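Local structure of hypothetical protein Atu2144 (Agrobacterium tumefaciens, 2ODF) at residues Arg67-Ser70 against Glu71-Ala75; Glu246-Gly249 against Lys250-Ser254. The protein is of unknown function but belongs to the N-formylglutamate amidohydrolase family, and so probably hydrolyses an N-acylated amino acid or a related amide. All coordinates share one frame; numbering follows the deposited sequence.

Interaction 1. Residues Arg67-Ser70 against Glu71-Ala75; sequences RLLS and EKFHA
Ser70 holds the chain just after its own helix. Its OG donates to the backbone O of Ala75 at 2.6 Å, a short bond that runs nearly along the C=O axis. OG stands anti to the backbone N (chi1 178°), and this turn of the side chain brings it to the carbonyl of Ala75. Asn20 ND2 adds a weak hydrogen bond to the same OG. The backbone answers in the reverse direction: Ala75 N gives its hydrogen to Ser70 O at 2.9 Å.

That bond is one of the two that define a Schellman motif at the C-terminal end of helix 62-73. The other, from His74 N back to Glu71 O, is weak. His74 is the first residue to leave helical geometry, and its positive phi (48°) turns the chain away. Glu71 O also sits above one face of the His74 ring, toward its rim.

Further back the bonds are plain helical ones. Phe73 N donates to Leu69 O at 2.8 Å, Lys72 N donates to Leu68 O at 3.0 Å, and Glu71 N makes a longer bond of 3.3 Å to Arg67 O. The guanidinium of Arg67 leads away from this turn, and its NH2 forms a salt bridge with Glu19. On the apolar side Leu69 and Phe73 lie side by side and point the same way. Leu69 CD2 approaches the ring at CE2 of Phe73, 4.0 Å away, while His245 meets that ring edge-to-face.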
ATOM      1  N   ARG A  67      22.527   0.254 -15.220  1.00 17.55           N
ATOM      2  CA  ARG A  67      22.891  -0.899 -16.008  1.00 17.81           C
ATOM      3  C   ARG A  67      24.403  -1.069 -16.147  1.00 17.33           C
ATOM      4  O   ARG A  67      24.901  -2.131 -15.987  1.00 17.29           O
ATOM      5  CB  ARG A  67      22.180  -0.890 -17.349  1.00 18.34           C
ATOM      6  CG  ARG A  67      20.705  -1.131 -17.268  1.00 21.16           C
ATOM      7  CD  ARG A  67      20.049  -1.120 -18.578  1.00 28.50           C
ATOM      8  NE  ARG A  67      18.798  -1.810 -18.465  1.00 30.48           N
ATOM      9  CZ  ARG A  67      17.702  -1.467 -19.090  1.00 28.85           C
ATOM     10  NH1 ARG A  67      17.691  -0.442 -19.889  1.00 31.21           N
ATOM     11  NH2 ARG A  67      16.621  -2.171 -18.917  1.00 27.66           N
ATOM     12  N   LEU A  68      25.072   0.038 -16.410  1.00 17.46           N
ATOM     13  CA  LEU A  68      26.525   0.013 -16.574  1.00 17.82           C
ATOM     14  C   LEU A  68      27.183  -0.371 -15.269  1.00 18.07           C
ATOM     15  O   LEU A  68      28.101  -1.185 -15.261  1.00 18.12           O
ATOM     16  CB  LEU A  68      27.045   1.344 -17.085  1.00 17.27           C
ATOM     17  CG  LEU A  68      26.609   1.695 -18.497  1.00 18.11           C
ATOM     18  CD1 LEU A  68      27.177   3.050 -18.835  1.00 19.07           C
ATOM     19  CD2 LEU A  68      27.040   0.648 -19.520  1.00 20.49           C
ATOM     20  N   LEU A  69      26.707   0.190 -14.161  1.00 18.07           N
ATOM     21  CA  LEU A  69      27.154  -0.228 -12.823  1.00 18.28           C
ATOM     22  C   LEU A  69      26.855  -1.692 -12.468  1.00 18.31           C
ATOM     23  O   LEU A  69      27.600  -2.319 -11.736  1.00 18.00           O
ATOM     24  CB  LEU A  69      26.565   0.716 -11.748  1.00 18.57           C
ATOM     25  CG  LEU A  69      27.055   2.166 -11.769  1.00 19.58           C
ATOM     26  CD1 LEU A  69      26.307   3.015 -10.764  1.00 19.17           C
ATOM     27  CD2 LEU A  69      28.569   2.210 -11.478  1.00 19.64           C
ATOM     28  N   SER A  70      25.759  -2.232 -12.981  1.00 18.88           N
ATOM     29  CA  SER A  70      25.406  -3.634 -12.782  1.00 19.93           C
ATOM     30  C   SER A  70      26.485  -4.571 -13.392  1.00 20.67           C
ATOM     31  O   SER A  70      26.863  -5.580 -12.779  1.00 20.88           O
ATOM     32  CB  SER A  70      24.022  -3.885 -13.380  1.00 19.87           C
ATOM     33  OG  SER A  70      23.636  -5.242 -13.264  1.00 20.54           O
ATOM     34  N   GLU A  71      26.983  -4.194 -14.561  1.00 22.17           N
ATOM     35  CA  GLU A  71      28.100  -4.867 -15.257  1.00 23.90           C
ATOM     36  C   GLU A  71      29.399  -4.687 -14.454  1.00 23.95           C
ATOM     37  O   GLU A  71      30.065  -5.657 -14.126  1.00 24.33           O
ATOM     38  CB  GLU A  71      28.274  -4.288 -16.681  1.00 25.02           C
ATOM     39  CG  GLU A  71      27.089  -4.542 -17.645  1.00 28.61           C
ATOM     40  CD  GLU A  71      26.956  -3.542 -18.861  1.00 30.02           C
ATOM     41  OE1 GLU A  71      27.983  -3.099 -19.468  1.00 35.98           O
ATOM     42  OE2 GLU A  71      25.784  -3.223 -19.225  1.00 37.87           O
ATOM     43  N   LYS A  72      29.738  -3.449 -14.118  1.00 23.07           N
ATOM     44  CA  LYS A  72      30.997  -3.170 -13.432  1.00 23.57           C
ATOM     45  C   LYS A  72      31.087  -3.776 -12.028  1.00 23.45           C
ATOM     46  O   LYS A  72      32.134  -4.272 -11.648  1.00 22.36           O
ATOM     47  CB  LYS A  72      31.247  -1.665 -13.363  1.00 24.02           C
ATOM     48  CG  LYS A  72      31.405  -1.036 -14.753  1.00 23.39           C
ATOM     49  CD  LYS A  72      31.586   0.428 -14.648  1.00 24.74           C
ATOM     50  CE  LYS A  72      31.708   1.086 -16.034  1.00 25.81           C
ATOM     51  NZ  LYS A  72      33.018   0.781 -16.650  1.00 27.86           N
ATOM     52  N   PHE A  73      29.996  -3.739 -11.267  1.00 22.46           N
ATOM     53  CA  PHE A  73      29.982  -4.305  -9.918  1.00 22.28           C
ATOM     54  C   PHE A  73      29.516  -5.752  -9.835  1.00 22.34           C
ATOM     55  O   PHE A  73      29.475  -6.313  -8.723  1.00 23.38           O
ATOM     56  CB  PHE A  73      29.119  -3.445  -8.972  1.00 22.65           C
ATOM     57  CG  PHE A  73      29.815  -2.224  -8.472  1.00 22.30           C
ATOM     58  CD1 PHE A  73      30.775  -2.323  -7.482  1.00 22.35           C
ATOM     59  CD2 PHE A  73      29.507  -0.971  -8.965  1.00 22.97           C
ATOM     60  CE1 PHE A  73      31.442  -1.190  -7.013  1.00 24.26           C
ATOM     61  CE2 PHE A  73      30.168   0.175  -8.483  1.00 23.47           C
ATOM     62  CZ  PHE A  73      31.131   0.056  -7.523  1.00 23.55           C
ATOM     63  N   HIS A  74      29.161  -6.355 -10.974  1.00 21.42           N
ATOM     64  CA  HIS A  74      28.528  -7.687 -11.017  1.00 21.95           C
ATOM     65  C   HIS A  74      27.391  -7.702 -10.010  1.00 21.48           C
ATOM     66  O   HIS A  74      27.325  -8.522  -9.092  1.00 21.82           O
ATOM     67  CB  HIS A  74      29.557  -8.784 -10.795  1.00 23.12           C
ATOM     68  CG  HIS A  74      30.749  -8.623 -11.674  1.00 24.35           C
ATOM     69  ND1 HIS A  74      30.717  -8.927 -13.018  1.00 28.79           N
ATOM     70  CD2 HIS A  74      31.968  -8.084 -11.436  1.00 28.56           C
ATOM     71  CE1 HIS A  74      31.889  -8.640 -13.558  1.00 28.63           C
ATOM     72  NE2 HIS A  74      32.664  -8.123 -12.621  1.00 28.18           N
ATOM     73  N   ALA A  75      26.490  -6.756 -10.205  1.00 20.02           N
ATOM     74  CA  ALA A  75      25.480  -6.447  -9.196  1.00 19.91           C
ATOM     75  C   ALA A  75      24.065  -6.514  -9.778  1.00 19.41           C
ATOM     76  O   ALA A  75      23.769  -5.926 -10.811  1.00 19.19           O
ATOM     77  CB  ALA A  75      25.734  -5.106  -8.629  1.00 18.70           C
TER

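Interaction 2. Residues Glu246-Gly249 against Lys250-Ser254; sequences ELMG and KALSS
Met248 lies beside Leu252, one helical turn on, and both side chains point the same way. The touch is at the root of the methionine chain: its CG comes within 4.1 Å of CD1 of Leu252. A chi1 of -172° swings Met248 CG opposite the backbone N, and there it meets the leucine methyl. The chain stays extended through chi2 and bends at the CG-SD bond (chi3 53°), which turns the methyl CE aside. Leu252 also leans on the backbone of its partner, with its CG 3.4 Å from Met248 O. That oxygen accepts the N-H of Leu252 at 2.9 Å.

The same i to i+4 pattern runs through the whole segment. Lys250 N donates to Glu246 O, Ala251 N to Leu247 O at 3.0 Å, and Ser253 N to Gly249 O at 3.1 Å. The Lys250 chain sets out over the preceding turn, its CG 3.3 Å from Glu246 O. Its end then leads away. Ala251 keeps its methyl close to the backbone too, with CB 3.3 Å from Leu247 O.

Gly249 O has a second hydrogen-bond donor. A water gives it a hydrogen at 2.9 Å and is also hydrogen-bonded to Ser253 OG. The water thus bridges a backbone carbonyl and the serine hydroxyl one turn later. Ser253 is exposed, so this bridge belongs to the outer side of the helix.

The buried side faces the fold. Helix 234-256 lies against helix 178-186, where Ala251 meets Ala182 and Met183, and Leu252 meets Leu179. Met248 also touches Met183 and packs on Val151 of strand 149-156, while Leu252 reaches Val149 of the same strand.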
ATOM      1  N   GLU A 246      34.926   3.459  -9.578  1.00 21.92           N
ATOM      2  CA  GLU A 246      36.202   3.748  -8.908  1.00 21.92           C
ATOM      3  C   GLU A 246      35.995   4.239  -7.482  1.00 21.60           C
ATOM      4  O   GLU A 246      36.545   3.661  -6.564  1.00 22.06           O
ATOM      5  CB  GLU A 246      37.002   4.778  -9.710  1.00 23.06           C
ATOM      6  CG  GLU A 246      37.478   4.270 -11.055  1.00 26.87           C
ATOM      7  CD  GLU A 246      38.862   3.600 -11.021  1.00 33.43           C
ATOM      8  OE1 GLU A 246      39.303   3.139  -9.933  1.00 34.24           O
ATOM      9  OE2 GLU A 246      39.502   3.545 -12.107  1.00 37.37           O
ATOM     10  N   LEU A 247      35.173   5.280  -7.324  1.00 20.77           N
ATOM     11  CA  LEU A 247      34.853   5.906  -6.040  1.00 20.42           C
ATOM     12  C   LEU A 247      34.219   4.966  -5.012  1.00 20.28           C
ATOM     13  O   LEU A 247      34.694   4.855  -3.871  1.00 17.64           O
ATOM     14  CB  LEU A 247      33.921   7.103  -6.257  1.00 20.84           C
ATOM     15  CG  LEU A 247      33.605   8.009  -5.056  1.00 19.99           C
ATOM     16  CD1 LEU A 247      34.876   8.691  -4.561  1.00 21.10           C
ATOM     17  CD2 LEU A 247      32.533   9.064  -5.399  1.00 20.31           C
ATOM     18  N   MET A 248      33.144   4.287  -5.411  1.00 20.60           N
ATOM     19  CA  MET A 248      32.450   3.422  -4.483  1.00 20.82           C
ATOM     20  C   MET A 248      33.230   2.135  -4.213  1.00 20.85           C
ATOM     21  O   MET A 248      33.255   1.672  -3.084  1.00 20.50           O
ATOM     22  CB  MET A 248      30.993   3.153  -4.918  1.00 20.92           C
ATOM     23  CG  MET A 248      30.135   2.388  -3.838  1.00 20.64           C
ATOM     24  SD  MET A 248      28.333   2.427  -4.218  1.00 18.12           S
ATOM     25  CE  MET A 248      28.332   1.821  -5.860  1.00 18.84           C
ATOM     26  N   GLY A 249      33.911   1.577  -5.213  1.00 22.46           N
ATOM     27  CA  GLY A 249      34.764   0.411  -4.975  1.00 23.06           C
ATOM     28  C   GLY A 249      35.868   0.676  -3.952  1.00 23.72           C
ATOM     29  O   GLY A 249      36.071  -0.109  -3.030  1.00 23.63           O
ATOM     30  N   LYS A 250      36.573   1.795  -4.114  1.00 24.31           N
ATOM     31  CA  LYS A 250      37.605   2.182  -3.160  1.00 24.80           C
ATOM     32  C   LYS A 250      37.011   2.430  -1.790  1.00 24.03           C
ATOM     33  O   LYS A 250      37.601   2.028  -0.776  1.00 23.34           O
ATOM     34  CB  LYS A 250      38.364   3.420  -3.640  1.00 25.26           C
ATOM     35  CG  LYS A 250      39.295   3.117  -4.813  1.00 28.34           C
ATOM     36  CD  LYS A 250      40.326   4.227  -5.014  1.00 30.33           C
ATOM     37  CE  LYS A 250      41.516   4.093  -4.068  1.00 34.99           C
ATOM     38  NZ  LYS A 250      41.994   5.436  -3.630  1.00 38.69           N
ATOM     39  N   ALA A 251      35.831   3.064  -1.763  1.00 23.16           N
ATOM     40  CA  ALA A 251      35.144   3.382  -0.517  1.00 22.95           C
ATOM     41  C   ALA A 251      34.847   2.115   0.259  1.00 22.24           C
ATOM     42  O   ALA A 251      35.085   2.043   1.467  1.00 21.96           O
ATOM     43  CB  ALA A 251      33.830   4.149  -0.789  1.00 21.95           C
ATOM     44  N   LEU A 252      34.318   1.112  -0.442  1.00 22.15           N
ATOM     45  CA  LEU A 252      33.929  -0.138   0.199  1.00 22.79           C
ATOM     46  C   LEU A 252      35.154  -0.863   0.736  1.00 23.93           C
ATOM     47  O   LEU A 252      35.111  -1.464   1.818  1.00 24.53           O
ATOM     48  CB  LEU A 252      33.153  -1.032  -0.765  1.00 21.38           C
ATOM     49  CG  LEU A 252      31.713  -0.555  -1.054  1.00 18.96           C
ATOM     50  CD1 LEU A 252      31.161  -1.264  -2.258  1.00 17.95           C
ATOM     51  CD2 LEU A 252      30.795  -0.722   0.139  1.00 16.83           C
ATOM     52  N   SER A 253      36.252  -0.780  -0.012  1.00 25.24           N
ATOM     53  CA  SER A 253      37.511  -1.372   0.445  1.00 25.85           C
ATOM     54  C   SER A 253      38.060  -0.699   1.692  1.00 26.15           C
ATOM     55  O   SER A 253      38.592  -1.373   2.561  1.00 26.15           O
ATOM     56  CB  SER A 253      38.562  -1.369  -0.670  1.00 25.79           C
ATOM     57  OG  SER A 253      38.166  -2.231  -1.713  1.00 28.23           O
ATOM     58  N   SER A 254      37.960   0.620   1.779  1.00 27.07           N
ATOM     59  CA  SER A 254      38.399   1.309   2.977  1.00 28.81           C
ATOM     60  C   SER A 254      37.597   0.905   4.190  1.00 29.24           C
ATOM     61  O   SER A 254      38.155   0.836   5.276  1.00 28.42           O
ATOM     62  CB  SER A 254      38.289   2.812   2.829  1.00 28.88           C
ATOM     63  OG  SER A 254      39.051   3.207   1.717  1.00 33.99           O
TER
HETATM   64  O   HOH W   1      35.638  -3.014  -3.284  1.00 32.86           O

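How the interactions relate
Interaction 1 comes first along the chain, at the end of helix 62-73, just before strand 77-80 of the mixed sheet. Interaction 2 follows far later, near the end of helix 234-256. Each closes a local turn of its own helix. They run in series and neither nest nor cross. In space their centres are about 14 Å apart, and they touch directly. Phe73 of interaction 1 makes the touch: its CE2 is 3.6 Å from CE of Met248, and its CZ packs near Gly249 N. This adds to the contacts of Leu68 and Lys72 with helix 234-256. Interaction 1 also reaches strand 27-31, and interaction 2 reaches strand 149-156, its neighbour in the sheet.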